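Local coordinates for biotin binding protein A (Gallus gallus, PDB 2C1S), which binds biotin and belongs to the avidin family of biotin-binding proteins, at the interface of chains A and B and the interface of chains A and C. Coordinates in Å, arbitrary orientation; residue numbers count along the deposited sequence, not the author numbering. Chains: chain A/B/C, Biotin binding protein A.

Contact 1: the interface of chains A and B. Residues chain A 100, 112, 115-117; chain B 115-117.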
# COMPACT_ATOMS: atom_id res chain seq x y z
N LEU A 100 7.10 0.92 2.66
CA LEU A 100 6.84 1.96 1.67
C LEU A 100 8.15 2.65 1.34
O LEU A 100 8.90 3.01 2.25
CB LEU A 100 5.86 3.01 2.22
CG LEU A 100 4.41 2.64 2.56
CD1 LEU A 100 3.67 3.80 3.29
CD2 LEU A 100 3.65 2.21 1.30
N TRP A 112 1.69 11.98 -6.31
CA TRP A 112 0.91 10.78 -6.62
C TRP A 112 1.74 9.55 -6.97
O TRP A 112 1.31 8.45 -6.65
CB TRP A 112 -0.14 11.07 -7.75
CG TRP A 112 0.49 11.17 -9.13
CD1 TRP A 112 0.97 12.33 -9.75
CD2 TRP A 112 0.72 10.10 -10.06
NE1 TRP A 112 1.50 12.00 -11.00
CE2 TRP A 112 1.35 10.65 -11.21
CE3 TRP A 112 0.46 8.71 -10.02
CZ2 TRP A 112 1.71 9.87 -12.31
CZ3 TRP A 112 0.86 7.93 -11.12
CH2 TRP A 112 1.48 8.51 -12.24
N THR A 115 5.40 6.80 -4.26
CA THR A 115 5.41 5.81 -3.15
C THR A 115 5.20 4.42 -3.68
O THR A 115 4.17 4.14 -4.26
CB THR A 115 4.27 6.12 -2.12
OG1 THR A 115 4.46 7.46 -1.62
CG2 THR A 115 4.31 5.17 -0.95
N ARG A 116 6.20 3.57 -3.50
CA ARG A 116 6.07 2.15 -3.80
C ARG A 116 5.80 1.40 -2.50
O ARG A 116 6.16 1.87 -1.41
CB ARG A 116 7.32 1.58 -4.47
CG ARG A 116 7.59 2.10 -5.87
CD ARG A 116 8.86 1.36 -6.36
NE ARG A 116 9.46 1.93 -7.57
CZ ARG A 116 10.40 2.87 -7.58
NH1 ARG A 116 10.86 3.37 -6.44
NH2 ARG A 116 10.88 3.33 -8.73
N VAL A 117 5.14 0.25 -2.63
CA VAL A 117 4.80 -0.58 -1.50
C VAL A 117 5.22 -2.03 -1.76
O VAL A 117 5.21 -2.49 -2.88
CB VAL A 117 3.26 -0.55 -1.22
CG1 VAL A 117 2.42 -1.10 -2.43
CG2 VAL A 117 2.93 -1.23 0.12
N THR B 115 5.36 -1.84 -7.90
CA THR B 115 3.99 -1.44 -7.51
C THR B 115 3.99 -0.18 -6.69
O THR B 115 4.57 -0.15 -5.62
CB THR B 115 3.34 -2.51 -6.63
OG1 THR B 115 3.47 -3.80 -7.26
CG2 THR B 115 1.84 -2.21 -6.44
N ARG B 116 3.32 0.85 -7.20
CA ARG B 116 3.10 2.07 -6.49
C ARG B 116 1.67 2.03 -5.92
O ARG B 116 0.78 1.31 -6.41
CB ARG B 116 3.22 3.27 -7.42
CG ARG B 116 4.61 3.53 -8.05
CD ARG B 116 4.34 4.81 -8.88
NE ARG B 116 5.51 5.47 -9.45
CZ ARG B 116 6.02 5.18 -10.64
NH1 ARG B 116 5.48 4.21 -11.35
NH2 ARG B 116 7.06 5.86 -11.10
N VAL B 117 1.48 2.86 -4.91
CA VAL B 117 0.22 2.94 -4.18
C VAL B 117 -0.15 4.40 -3.93
O VAL B 117 0.73 5.27 -3.80
CB VAL B 117 0.29 2.15 -2.86
CG1 VAL B 117 1.34 2.74 -1.91
CG2 VAL B 117 -1.07 2.02 -2.24
O HOH W 1 6.82 -2.10 -5.43
O HOH W 2 2.74 6.59 -5.46
O HOH W 3 0.59 7.99 -3.91
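The guanidinium planes of A:Arg116 and B:Arg116 are tilted by only 24° and turn a face towards each other, but they are too far apart and too offset to stack: their NH2 atoms stay 5.2 Å apart. Lower down, A:Arg116 CG and B:Arg116 CG touch at 4.0 Å. The like charges thus sit near each other without touching. This is a two-fold strand-to-strand contact of the avidin-family tetramer, with the two copies of strand 115-124 running antiparallel and bridged at these arginines. At the peptide edges the Val117 amide of each chain meets the Thr115 carbonyl of the other. B:Val117 N gives its hydrogen to A:Thr115 O at 3.0 Å, and A:Val117 N to B:Thr115 O at 3.1 Å, both nearly straight.

The valines lie on the opposite face of the strand pair from the arginines. Their side chains meet at about a right angle, A:Val117 CB lying 3.9 Å from B:Val117 CG1. In both, CG1 sits between the backbone N and the carbonyl carbon (chi1 62° in chain A), which turns it towards the partner. A:Leu100 CD2 and A:Thr115 CG2 also pack on B:Val117 CG1.

Water fills in where the strands part. Water 1 links A:Val117 O to B:Thr115 N and O. Water 2 lies 2.9 Å from B:Val117 O and also meets A:Thr115 N and O and A:Trp112 O. Water 3, bonded to water 2, connects A:Trp112 O with B:Val117 O.

Contact 2: the interface of chains A and C. Residues chain A 76-78, 102; chain C 55, 65-66.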
# COMPACT_ATOMS: atom_id res chain seq x y z
N ASP A 76 18.06 9.47 -2.75
CA ASP A 76 17.27 10.55 -2.16
C ASP A 76 15.95 10.08 -1.56
O ASP A 76 15.21 10.86 -0.98
CB ASP A 76 17.05 11.65 -3.19
CG ASP A 76 18.37 12.18 -3.72
OD1 ASP A 76 19.32 12.21 -2.91
OD2 ASP A 76 18.48 12.53 -4.92
N SER A 77 15.72 8.79 -1.63
CA SER A 77 14.46 8.21 -1.20
C SER A 77 14.57 7.82 0.27
O SER A 77 15.67 7.82 0.85
CB SER A 77 14.21 6.98 -2.05
OG SER A 77 15.30 6.09 -1.85
N THR A 78 13.44 7.45 0.87
CA THR A 78 13.39 7.00 2.25
C THR A 78 12.44 5.81 2.24
O THR A 78 11.44 5.84 1.54
CB THR A 78 12.85 8.09 3.22
OG1 THR A 78 13.83 9.13 3.31
CG2 THR A 78 12.66 7.54 4.59
N ARG A 102 9.60 5.87 -0.52
CA ARG A 102 9.19 7.22 -0.98
C ARG A 102 10.34 7.85 -1.77
O ARG A 102 11.41 8.10 -1.20
CB ARG A 102 8.90 8.10 0.22
CG ARG A 102 8.38 9.51 -0.15
CD ARG A 102 6.93 9.37 -0.32
NE ARG A 102 6.20 10.56 -0.75
CZ ARG A 102 4.94 10.76 -0.39
NH1 ARG A 102 4.30 11.83 -0.83
NH2 ARG A 102 4.32 9.89 0.42
N GLN C 55 16.37 12.73 5.11
CA GLN C 55 17.52 12.90 4.24
C GLN C 55 18.07 14.34 4.34
O GLN C 55 17.33 15.26 4.66
CB GLN C 55 17.22 12.55 2.78
CG GLN C 55 16.84 11.08 2.56
CD GLN C 55 18.03 10.16 2.42
OE1 GLN C 55 19.20 10.58 2.44
NE2 GLN C 55 17.75 8.89 2.26
N THR C 65 13.20 13.70 1.50
CA THR C 65 12.23 12.74 2.02
C THR C 65 12.56 12.39 3.47
O THR C 65 13.70 12.60 3.92
CB THR C 65 12.20 11.45 1.18
OG1 THR C 65 13.52 10.89 1.16
CG2 THR C 65 11.71 11.73 -0.26
N PHE C 66 11.56 11.91 4.21
CA PHE C 66 11.71 11.53 5.59
C PHE C 66 10.66 10.49 5.98
O PHE C 66 9.68 10.28 5.27
CB PHE C 66 11.54 12.76 6.50
CG PHE C 66 10.19 13.39 6.42
CD1 PHE C 66 9.23 13.13 7.40
CD2 PHE C 66 9.88 14.32 5.39
CE1 PHE C 66 7.96 13.74 7.35
CE2 PHE C 66 8.60 14.92 5.33
CZ PHE C 66 7.65 14.65 6.31
O HOH W 4 15.58 13.38 -0.12
O HOH W 5 20.16 12.10 -0.20
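A:Thr78 and C:Thr65 face each other with their side chains sliding past in opposite directions, and their OG1 hydroxyls meet at 2.8 Å in a hydrogen bond whose direction is not settled. Behind it A:Thr78 CB and C:Thr65 CB pack at 4.0 Å. In C:Thr65 the hydroxyl lies between the backbone N and the carbonyl carbon (chi1 58°). From there C:Thr65 OG1 also donates to A:Asp76 O at 2.7 Å, tilted 23° from the carbonyl plane. The methyl branch swings the other way, beside its own backbone N, and CG2 rests on A:Arg102 CG at an oblique crossing. On the far side of A:Thr78, CG2 lies against the backbone of C:Phe66.

The amide of C:Gln55 comes in from another quarter. Its first torsion sets CG anti to the carbonyl carbon and near A:Thr78 OG1, and a sharp bend at chi2 (-84°) then carries CD and the amide towards A:Ser77. C:Gln55 NE2 donates to A:Ser77 O at 2.7 Å. That bond is bent, and A:Ser77 O lies out of the amide plane of C:Gln55. At the other end of the amide, C:Gln55 OE1 reaches water 5 at 3.2 Å, which in turn meets the carboxylate OD1 of A:Asp76. Replacing C:Gln55 with an alanine would probably leave A:Ser77 O without its amide mate and break the water link to A:Asp76. Water 4 makes a second relay, from A:Asp76 O to C:Thr65 N.

This avidin-family subunit contact is built from strand ends and loops. A:Asp76 and A:Ser77 belong to the loop entering strand 78-87, and A:Arg102 closes strand 93-102. On chain C, C:Gln55 follows strand 48-54, while C:Thr65 leads directly into strand 66-71, where C:Phe66 is the first residue.

Contact 1 and contact 2 lie about 13 Å apart, centre to centre, and chain A takes part in both. Strand 93-102 of that chain physically joins them: A:Leu100 belongs to contact 1 and A:Arg102, two residues on, to contact 2. Otherwise they draw mainly on different elements of chain A, strand 115-124 for the first, the loop and start of strand 78-87 for the second. One subunit thus holds two different neighbours through separate two-fold interfaces. Two different two-fold interfaces on one subunit are enough to tie four copies into the deposited tetramer, the assembly usual for avidins.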